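Local coordinates for protein chitinase A (Cycas revoluta, PDB 4MNK) that probably hydrolyses chitin as a class V plant chitinase of glycoside hydrolase family 18, and is seen here with bound N-acetylglucosamine oligosaccharides, at residues A[43-48]-A[100-105]; A[246-251]-A[258-263]; A[281-286]-A[294-299]. All blocks are in the same frame, centred on the assembly; numbering follows the deposited sequence.

Interaction 1. Residues A[43-48]-A[100-105]; sequences FEVRVP and VKSSIA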
loop_
_atom_site.group_PDB
_atom_site.type_symbol
_atom_site.label_atom_id
_atom_site.label_comp_id
_atom_site.label_asym_id
_atom_site.label_seq_id
_atom_site.Cartn_x
_atom_site.Cartn_y
_atom_site.Cartn_z
ATOM N N PHE A 43 -10.831 10.536 18.898
ATOM C CA PHE A 43 -9.738 9.681 18.420
ATOM C C PHE A 43 -9.689 8.337 19.137
ATOM O O PHE A 43 -8.620 7.762 19.364
ATOM C CB PHE A 43 -8.390 10.418 18.437
ATOM C CG PHE A 43 -8.332 11.561 17.471
ATOM C CD1 PHE A 43 -8.453 12.875 17.914
ATOM C CD2 PHE A 43 -8.194 11.321 16.107
ATOM C CE1 PHE A 43 -8.417 13.933 17.011
ATOM C CE2 PHE A 43 -8.157 12.369 15.199
ATOM C CZ PHE A 43 -8.268 13.680 15.652
ATOM N N GLU A 44 -10.876 7.851 19.494
ATOM C CA GLU A 44 -11.055 6.475 19.916
ATOM C C GLU A 44 -11.177 5.661 18.634
ATOM O O GLU A 44 -12.258 5.536 18.049
ATOM C CB GLU A 44 -12.290 6.323 20.812
ATOM C CG GLU A 44 -12.319 7.250 22.034
ATOM C CD GLU A 44 -11.277 6.917 23.090
ATOM O OE1 GLU A 44 -10.847 5.747 23.174
ATOM O OE2 GLU A 44 -10.900 7.834 23.852
ATOM N N VAL A 45 -10.034 5.147 18.187
ATOM C CA VAL A 45 -9.915 4.445 16.911
ATOM C C VAL A 45 -10.849 3.236 16.870
ATOM O O VAL A 45 -11.006 2.529 17.864
ATOM C CB VAL A 45 -8.443 4.040 16.645
ATOM C CG1 VAL A 45 -8.300 3.237 15.358
ATOM C CG2 VAL A 45 -7.572 5.277 16.578
ATOM N N ARG A 46 -11.479 3.025 15.718
ATOM C CA ARG A 46 -12.496 1.986 15.562
ATOM C C ARG A 46 -12.634 1.592 14.093
ATOM O O ARG A 46 -12.274 2.361 13.205
ATOM C CB ARG A 46 -13.845 2.506 16.075
ATOM C CG ARG A 46 -14.377 3.697 15.290
ATOM C CD ARG A 46 -15.680 4.220 15.845
ATOM N NE ARG A 46 -16.273 5.200 14.941
ATOM C CZ ARG A 46 -17.374 5.899 15.202
ATOM N NH1 ARG A 46 -17.832 6.760 14.306
ATOM N NH2 ARG A 46 -18.016 5.737 16.352
ATOM N N VAL A 47 -13.173 0.406 13.824
ATOM C CA VAL A 47 -13.615 0.129 12.460
ATOM C C VAL A 47 -14.929 0.882 12.248
ATOM O O VAL A 47 -15.645 1.148 13.222
ATOM C CB VAL A 47 -13.763 -1.382 12.140
ATOM C CG1 VAL A 47 -12.406 -2.060 12.155
ATOM C CG2 VAL A 47 -14.727 -2.066 13.097
ATOM N N PRO A 48 -15.230 1.269 10.994
ATOM C CA PRO A 48 -16.502 1.939 10.739
ATOM C C PRO A 48 -17.658 1.184 11.406
ATOM O O PRO A 48 -17.805 -0.021 11.188
ATOM C CB PRO A 48 -16.615 1.884 9.217
ATOM C CG PRO A 48 -15.196 1.934 8.746
ATOM C CD PRO A 48 -14.396 1.188 9.778
ATOM N N VAL A 100 -3.389 6.236 20.870
ATOM C CA VAL A 100 -2.443 5.160 21.148
ATOM C C VAL A 100 -3.116 4.032 21.938
ATOM O O VAL A 100 -3.004 2.857 21.568
ATOM C CB VAL A 100 -1.179 5.706 21.858
ATOM C CG1 VAL A 100 -0.375 4.591 22.491
ATOM C CG2 VAL A 100 -0.319 6.487 20.871
ATOM N N LYS A 101 -3.839 4.398 22.995
ATOM C CA LYS A 101 -4.534 3.429 23.841
ATOM C C LYS A 101 -5.606 2.665 23.060
ATOM O O LYS A 101 -5.686 1.435 23.145
ATOM C CB LYS A 101 -5.153 4.125 25.056
ATOM C CG LYS A 101 -5.863 3.194 26.030
ATOM C CD LYS A 101 -6.474 3.975 27.187
ATOM C CE LYS A 101 -7.161 3.054 28.184
ATOM N NZ LYS A 101 -6.194 2.188 28.917
ATOM N N SER A 102 -6.424 3.393 22.303
ATOM C CA SER A 102 -7.528 2.781 21.565
ATOM C C SER A 102 -7.075 1.921 20.381
ATOM O O SER A 102 -7.724 0.926 20.064
ATOM C CB SER A 102 -8.555 3.825 21.117
ATOM O OG SER A 102 -7.994 4.737 20.191
ATOM N N SER A 103 -5.971 2.296 19.738
ATOM C CA SER A 103 -5.459 1.525 18.600
ATOM C C SER A 103 -4.920 0.166 19.040
ATOM O O SER A 103 -5.180 -0.849 18.391
ATOM C CB SER A 103 -4.394 2.308 17.828
ATOM O OG SER A 103 -3.265 2.578 18.636
ATOM N N ILE A 104 -4.182 0.149 20.149
ATOM C CA ILE A 104 -3.671 -1.095 20.717
ATOM C C ILE A 104 -4.838 -1.987 21.152
ATOM O O ILE A 104 -4.858 -3.182 20.850
ATOM C CB ILE A 104 -2.690 -0.816 21.876
ATOM C CG1 ILE A 104 -1.400 -0.199 21.324
ATOM C CG2 ILE A 104 -2.394 -2.091 22.664
ATOM C CD1 ILE A 104 -0.539 0.467 22.366
ATOM N N ALA A 105 -5.824 -1.390 21.822
ATOM C CA ALA A 105 -7.020 -2.113 22.255
ATOM C C ALA A 105 -7.792 -2.695 21.071
ATOM O O ALA A 105 -8.296 -3.813 21.148
ATOM C CB ALA A 105 -7.922 -1.211 23.092
#
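Val-45 and Ser-102 carry this contact. The backbone N of Val-45 donates to Ser-102 OG at 2.9 Å, with 154° at the hydrogen. In the TIM barrel of family 18 chitinases this pins the loop that follows strand 30-36 against helix 93-110, two elements 52 residues apart in sequence. Ser-102 OG can reach the loop because it stands between its own backbone N and carbonyl carbon (chi1 64°). That position also brings it near the helix carbonyls behind it: it hydrogen-bonds to Arg-98 O and Phe-99 O, which must compete for a single proton. The hydroxyl therefore accepts from the loop and donates back into its own helix. The carbonyl O of Phe-43 comes to 3.2 Å from the same OG.

Around this polar centre the packing is light. The Val-45 side chain points toward the helix, and its CB lies 3.6 Å from Ser-102 OG. Glu-44 starts out away from the helix, but its chain bends at chi2 (-69°) and returns OE1 to 3.6 Å from Ser-102 CB.

Further out, Val-45 and Ser-103 both touch Ile-75, so both segments reach strand 70-77, the next barrel strand after 30-36. Within the loop, Asn-39 ND2 bonds Glu-44 O, while Glu-37 shares backbone bonds with Arg-46 and takes a salt bridge from Arg-46 NE on its OE1.

Interaction 2. Residues A[246-251]-A[258-263]; sequences LLKNNN and PAVGAG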
loop_
_atom_site.group_PDB
_atom_site.type_symbol
_atom_site.label_atom_id
_atom_site.label_comp_id
_atom_site.label_asym_id
_atom_site.label_seq_id
_atom_site.Cartn_x
_atom_site.Cartn_y
_atom_site.Cartn_z
ATOM N N LEU A 246 -8.082 8.081 -21.716
ATOM C CA LEU A 246 -8.721 8.102 -23.025
ATOM C C LEU A 246 -7.738 8.710 -24.018
ATOM O O LEU A 246 -7.193 9.791 -23.775
ATOM C CB LEU A 246 -10.024 8.904 -22.995
ATOM C CG LEU A 246 -11.137 8.390 -22.075
ATOM C CD1 LEU A 246 -12.330 9.332 -22.099
ATOM C CD2 LEU A 246 -11.565 6.978 -22.452
ATOM N N LEU A 247 -7.501 8.006 -25.121
ATOM C CA LEU A 247 -6.541 8.445 -26.131
ATOM C C LEU A 247 -7.097 9.569 -26.988
ATOM O O LEU A 247 -8.283 9.574 -27.330
ATOM C CB LEU A 247 -6.125 7.273 -27.024
ATOM C CG LEU A 247 -5.374 6.116 -26.359
ATOM C CD1 LEU A 247 -5.281 4.939 -27.310
ATOM C CD2 LEU A 247 -3.990 6.543 -25.892
ATOM N N LYS A 248 -6.233 10.519 -27.332
ATOM C CA LYS A 248 -6.601 11.592 -28.251
ATOM C C LYS A 248 -6.807 11.037 -29.660
ATOM O O LYS A 248 -7.746 11.431 -30.355
ATOM C CB LYS A 248 -5.543 12.701 -28.249
ATOM C CG LYS A 248 -5.972 13.974 -28.980
ATOM C CD LYS A 248 -4.974 15.113 -28.795
ATOM C CE LYS A 248 -5.187 15.855 -27.480
ATOM N NZ LYS A 248 -4.195 16.952 -27.292
ATOM N N ASN A 249 -5.927 10.120 -30.064
ATOM C CA ASN A 249 -5.995 9.467 -31.371
ATOM C C ASN A 249 -5.809 7.960 -31.240
ATOM O O ASN A 249 -4.860 7.502 -30.596
ATOM C CB ASN A 249 -4.933 10.039 -32.317
ATOM C CG ASN A 249 -5.000 11.549 -32.429
ATOM O OD1 ASN A 249 -6.042 12.114 -32.762
ATOM N ND2 ASN A 249 -3.883 12.212 -32.150
ATOM N N ASN A 250 -6.707 7.200 -31.863
ATOM C CA ASN A 250 -6.702 5.734 -31.766
ATOM C C ASN A 250 -5.532 5.036 -32.464
ATOM O O ASN A 250 -5.314 3.839 -32.269
ATOM C CB ASN A 250 -8.035 5.154 -32.259
ATOM C CG ASN A 250 -9.185 5.432 -31.309
ATOM O OD1 ASN A 250 -9.068 6.238 -30.387
ATOM N ND2 ASN A 250 -10.309 4.763 -31.535
ATOM N N ASN A 251 -4.785 5.781 -33.275
ATOM C CA ASN A 251 -3.605 5.228 -33.944
ATOM C C ASN A 251 -2.290 5.545 -33.224
ATOM O O ASN A 251 -1.214 5.137 -33.670
ATOM C CB ASN A 251 -3.554 5.644 -35.421
ATOM C CG ASN A 251 -3.595 7.152 -35.620
ATOM O OD1 ASN A 251 -3.549 7.929 -34.662
ATOM N ND2 ASN A 251 -3.677 7.573 -36.876
ATOM N N PRO A 258 -0.673 10.995 -26.746
ATOM C CA PRO A 258 -1.524 12.066 -26.219
ATOM C C PRO A 258 -2.858 11.538 -25.697
ATOM O O PRO A 258 -3.440 10.627 -26.294
ATOM C CB PRO A 258 -1.748 12.969 -27.437
ATOM C CG PRO A 258 -1.534 12.083 -28.610
ATOM C CD PRO A 258 -0.439 11.154 -28.194
ATOM N N ALA A 259 -3.321 12.109 -24.588
ATOM C CA ALA A 259 -4.561 11.683 -23.941
ATOM C C ALA A 259 -5.480 12.864 -23.626
ATOM O O ALA A 259 -5.032 14.014 -23.567
ATOM C CB ALA A 259 -4.246 10.898 -22.679
ATOM N N VAL A 260 -6.763 12.571 -23.414
ATOM C CA VAL A 260 -7.783 13.611 -23.214
ATOM C C VAL A 260 -8.550 13.519 -21.886
ATOM O O VAL A 260 -9.513 14.263 -21.662
ATOM C CB VAL A 260 -8.783 13.682 -24.406
ATOM C CG1 VAL A 260 -8.087 14.192 -25.660
ATOM C CG2 VAL A 260 -9.435 12.324 -24.661
ATOM N N GLY A 261 -8.125 12.613 -21.011
ATOM C CA GLY A 261 -8.753 12.459 -19.703
ATOM C C GLY A 261 -8.701 11.042 -19.170
ATOM O O GLY A 261 -8.043 10.173 -19.748
ATOM N N ALA A 262 -9.404 10.819 -18.063
ATOM C CA ALA A 262 -9.432 9.526 -17.388
ATOM C C ALA A 262 -10.204 8.478 -18.174
ATOM O O ALA A 262 -11.295 8.742 -18.678
ATOM C CB ALA A 262 -10.027 9.676 -15.993
ATOM N N GLY A 263 -9.625 7.287 -18.274
ATOM C CA GLY A 263 -10.342 6.133 -18.800
ATOM C C GLY A 263 -11.192 5.519 -17.701
ATOM O O GLY A 263 -11.319 6.092 -16.616
HETATM O O HOH W 1 -3.453 9.249 -28.697
#
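The N-H groups of Leu-246, Val-260 and Lys-248 make the three backbone bonds that join the two segments. Leu-246 N gives its hydrogen to Gly-261 O at 2.9 Å, and Val-260 N returns one to Leu-246 O at 2.8 Å. Lys-248 N then meets Pro-258 O at 3.0 Å; this bond is straight at the hydrogen (174°). A water that accepts from Asn-249 N lies 2.8 Å from Pro-258 O and can donate to it. Leu-247 and Ala-259 are a non-hydrogen-bonded antiparallel pair whose side chains diverge.

The far end of strand 234-247, the seventh of the barrel, runs out into the alpha+beta insertion that class V enzymes carry between the seventh strand and the seventh helix; the chain comes back through 259-260. It turns a corner at Gly-261, where any CB would jam against the carbonyl O of Val-260.

Among the apolar contacts, Lys-248 lays its aliphatic chain across Pro-258 and Val-260, crossing each at about a right angle: its CB is 3.9 Å from Pro-258 CB, and the bend at chi3 (-83°) brings CE to 3.8 Å from Val-260 CG1. Leu-246 CB meets Val-260 CG2 at 3.8 Å. Further along the side chain, Leu-246 CG packs in van der Waals contact on a carbonyl, 3.4 Å from Ala-262 O.

Interaction 3. Residues A[281-286]-A[294-299]; sequences GAREVF and YAYKDN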
loop_
_atom_site.group_PDB
_atom_site.type_symbol
_atom_site.label_atom_id
_atom_site.label_comp_id
_atom_site.label_asym_id
_atom_site.label_seq_id
_atom_site.Cartn_x
_atom_site.Cartn_y
_atom_site.Cartn_z
ATOM N N GLY A 281 -10.579 -8.056 -26.460
ATOM C CA GLY A 281 -9.946 -7.547 -27.675
ATOM C C GLY A 281 -8.834 -6.525 -27.518
ATOM O O GLY A 281 -8.246 -6.113 -28.516
ATOM N N ALA A 282 -8.540 -6.100 -26.292
ATOM C CA ALA A 282 -7.426 -5.175 -26.074
ATOM C C ALA A 282 -6.093 -5.877 -26.308
ATOM O O ALA A 282 -5.957 -7.069 -26.029
ATOM C CB ALA A 282 -7.476 -4.589 -24.683
ATOM N N ARG A 283 -5.115 -5.134 -26.823
ATOM C CA ARG A 283 -3.782 -5.677 -27.054
ATOM C C ARG A 283 -2.873 -5.361 -25.877
ATOM O O ARG A 283 -2.721 -4.197 -25.500
ATOM C CB ARG A 283 -3.177 -5.114 -28.344
ATOM C CG ARG A 283 -1.815 -5.710 -28.699
ATOM C CD ARG A 283 -1.247 -5.135 -29.991
ATOM N NE ARG A 283 -2.081 -5.434 -31.157
ATOM C CZ ARG A 283 -1.975 -6.529 -31.906
ATOM N NH1 ARG A 283 -1.069 -7.459 -31.624
ATOM N NH2 ARG A 283 -2.784 -6.697 -32.945
ATOM N N GLU A 284 -2.271 -6.401 -25.304
ATOM C CA GLU A 284 -1.300 -6.242 -24.228
ATOM C C GLU A 284 0.104 -6.074 -24.793
ATOM O O GLU A 284 0.510 -6.795 -25.709
ATOM C CB GLU A 284 -1.332 -7.441 -23.276
ATOM C CG GLU A 284 -0.222 -7.413 -22.227
ATOM C CD GLU A 284 -0.370 -8.487 -21.179
ATOM O OE1 GLU A 284 -0.627 -8.132 -20.011
ATOM O OE2 GLU A 284 -0.230 -9.681 -21.518
ATOM N N VAL A 285 0.838 -5.122 -24.226
ATOM C CA VAL A 285 2.225 -4.866 -24.588
ATOM C C VAL A 285 3.066 -4.850 -23.318
ATOM O O VAL A 285 2.688 -4.226 -22.325
ATOM C CB VAL A 285 2.381 -3.511 -25.325
ATOM C CG1 VAL A 285 3.829 -3.281 -25.747
ATOM C CG2 VAL A 285 1.461 -3.441 -26.535
ATOM N N PHE A 286 4.196 -5.550 -23.343
ATOM C CA PHE A 286 5.166 -5.440 -22.266
ATOM C C PHE A 286 6.180 -4.369 -22.631
ATOM O O PHE A 286 6.723 -4.372 -23.737
ATOM C CB PHE A 286 5.869 -6.773 -22.002
ATOM C CG PHE A 286 6.972 -6.680 -20.983
ATOM C CD1 PHE A 286 8.304 -6.705 -21.379
ATOM C CD2 PHE A 286 6.679 -6.558 -19.626
ATOM C CE1 PHE A 286 9.327 -6.617 -20.443
ATOM C CE2 PHE A 286 7.693 -6.462 -18.685
ATOM C CZ PHE A 286 9.023 -6.493 -19.093
ATOM N N TYR A 294 1.120 -2.413 -20.695
ATOM C CA TYR A 294 -0.042 -1.618 -21.033
ATOM C C TYR A 294 -0.935 -2.364 -22.005
ATOM O O TYR A 294 -0.501 -3.312 -22.661
ATOM C CB TYR A 294 0.335 -0.219 -21.543
ATOM C CG TYR A 294 1.211 -0.147 -22.775
ATOM C CD1 TYR A 294 0.651 -0.012 -24.045
ATOM C CD2 TYR A 294 2.601 -0.151 -22.666
ATOM C CE1 TYR A 294 1.456 0.086 -25.183
ATOM C CE2 TYR A 294 3.415 -0.054 -23.796
ATOM C CZ TYR A 294 2.835 0.063 -25.046
ATOM O OH TYR A 294 3.640 0.158 -26.160
ATOM N N ALA A 295 -2.194 -1.950 -22.064
ATOM C CA ALA A 295 -3.159 -2.560 -22.962
ATOM C C ALA A 295 -4.060 -1.481 -23.524
ATOM O O ALA A 295 -4.380 -0.508 -22.839
ATOM C CB ALA A 295 -3.972 -3.623 -22.239
ATOM N N TYR A 296 -4.464 -1.650 -24.777
ATOM C CA TYR A 296 -5.294 -0.653 -25.435
ATOM C C TYR A 296 -6.308 -1.285 -26.373
ATOM O O TYR A 296 -6.064 -2.343 -26.953
ATOM C CB TYR A 296 -4.427 0.372 -26.182
ATOM C CG TYR A 296 -3.595 -0.227 -27.297
ATOM C CD1 TYR A 296 -2.300 -0.687 -27.057
ATOM C CD2 TYR A 296 -4.109 -0.346 -28.589
ATOM C CE1 TYR A 296 -1.535 -1.245 -28.077
ATOM C CE2 TYR A 296 -3.354 -0.905 -29.614
ATOM C CZ TYR A 296 -2.072 -1.352 -29.349
ATOM O OH TYR A 296 -1.324 -1.900 -30.367
ATOM N N LYS A 297 -7.450 -0.620 -26.501
ATOM C CA LYS A 297 -8.470 -0.965 -27.475
ATOM C C LYS A 297 -9.213 0.319 -27.789
ATOM O O LYS A 297 -9.618 1.040 -26.878
ATOM C CB LYS A 297 -9.444 -2.015 -26.928
ATOM C CG LYS A 297 -10.342 -2.616 -28.012
ATOM C CD LYS A 297 -11.212 -3.760 -27.507
ATOM C CE LYS A 297 -12.568 -3.273 -27.039
ATOM N NZ LYS A 297 -13.474 -4.399 -26.659
ATOM N N ASP A 298 -9.380 0.604 -29.077
ATOM C CA ASP A 298 -10.026 1.837 -29.521
ATOM C C ASP A 298 -9.410 3.048 -28.803
ATOM O O ASP A 298 -8.203 3.257 -28.913
ATOM C CB ASP A 298 -11.550 1.725 -29.379
ATOM C CG ASP A 298 -12.122 0.597 -30.228
ATOM O OD1 ASP A 298 -11.687 0.451 -31.392
ATOM O OD2 ASP A 298 -12.991 -0.155 -29.738
ATOM N N ASN A 299 -10.198 3.815 -28.053
ATOM C CA ASN A 299 -9.661 4.996 -27.365
ATOM C C ASN A 299 -9.285 4.794 -25.889
ATOM O O ASN A 299 -9.048 5.766 -25.175
ATOM C CB ASN A 299 -10.606 6.198 -27.522
ATOM C CG ASN A 299 -11.903 6.035 -26.755
ATOM O OD1 ASN A 299 -12.407 4.923 -26.580
ATOM N ND2 ASN A 299 -12.458 7.152 -26.296
#
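Val-285 CB lies over one face of the Tyr-294 ring, offset toward the rim, 3.8 Å from the ring centroid and 18° off the normal, a CH-pi contact made by a branched carbon rather than a methyl. CG1 follows, 3.6 Å from Tyr-294 CZ. The ring comes across to its partner strand because CG stands between the backbone N and carbonyl carbon (chi1 59°), and Tyr-296 is folded the same way. Tyr-294 also stacks with Trp-301 of strand 300-304. An alanine in its place would probably leave Val-285 without the surface it packs on and Trp-301 without its stacking partner.

Arg-283 CB lies over one face of the Tyr-296 ring, offset toward the rim. The arginine runs beside the tyrosine, with CD 3.3 Å from Tyr-296 OH and the guanidinium plane turned 37° from the ring.

The two segments form the antiparallel hairpin of strands 283-287 and 292-297 in the insertion domain. Arg-283 pairs with Tyr-296, and Val-285 with Tyr-294, each pair joined by two backbone bonds; the shortest, from Val-285 N to Tyr-294 O, measures 2.7 Å.

Glu-284 and Ala-295 point to the other face, where Ala-295 packs on Phe-277 and Glu-284 OE1 bonds Tyr-304 OH. At the entrance Gly-281 is the C-prime residue of a Schellman motif ending helix 271-279. Lys-297 CD passes 3.6 Å from Gly-281 C, and its NZ bonds Gly-280 O.

From the N terminus the three contacts come in series, none nesting in or crossing another. Interaction 1 closes the widest loop, with 51 residues between its segments that include helix 52-63, strand 70-77 and helix 80-90 of the barrel. The chain then completes further barrel strands before 246-251 and 258-263 join the end of the seventh barrel strand to the short strand that returns beside it in the insertion. After helix 271-279, interaction 3 closes the next hairpin. Interactions 2 and 3 touch, their centres about 13 Å apart: Leu-247 N probably hydrogen-bonds Asn-299 O at 2.7 Å, and Asn-250 packs on Asp-298 and Asn-299. Interaction 1 lies across the chain's centre, about 44 and 45 Å from them between centres.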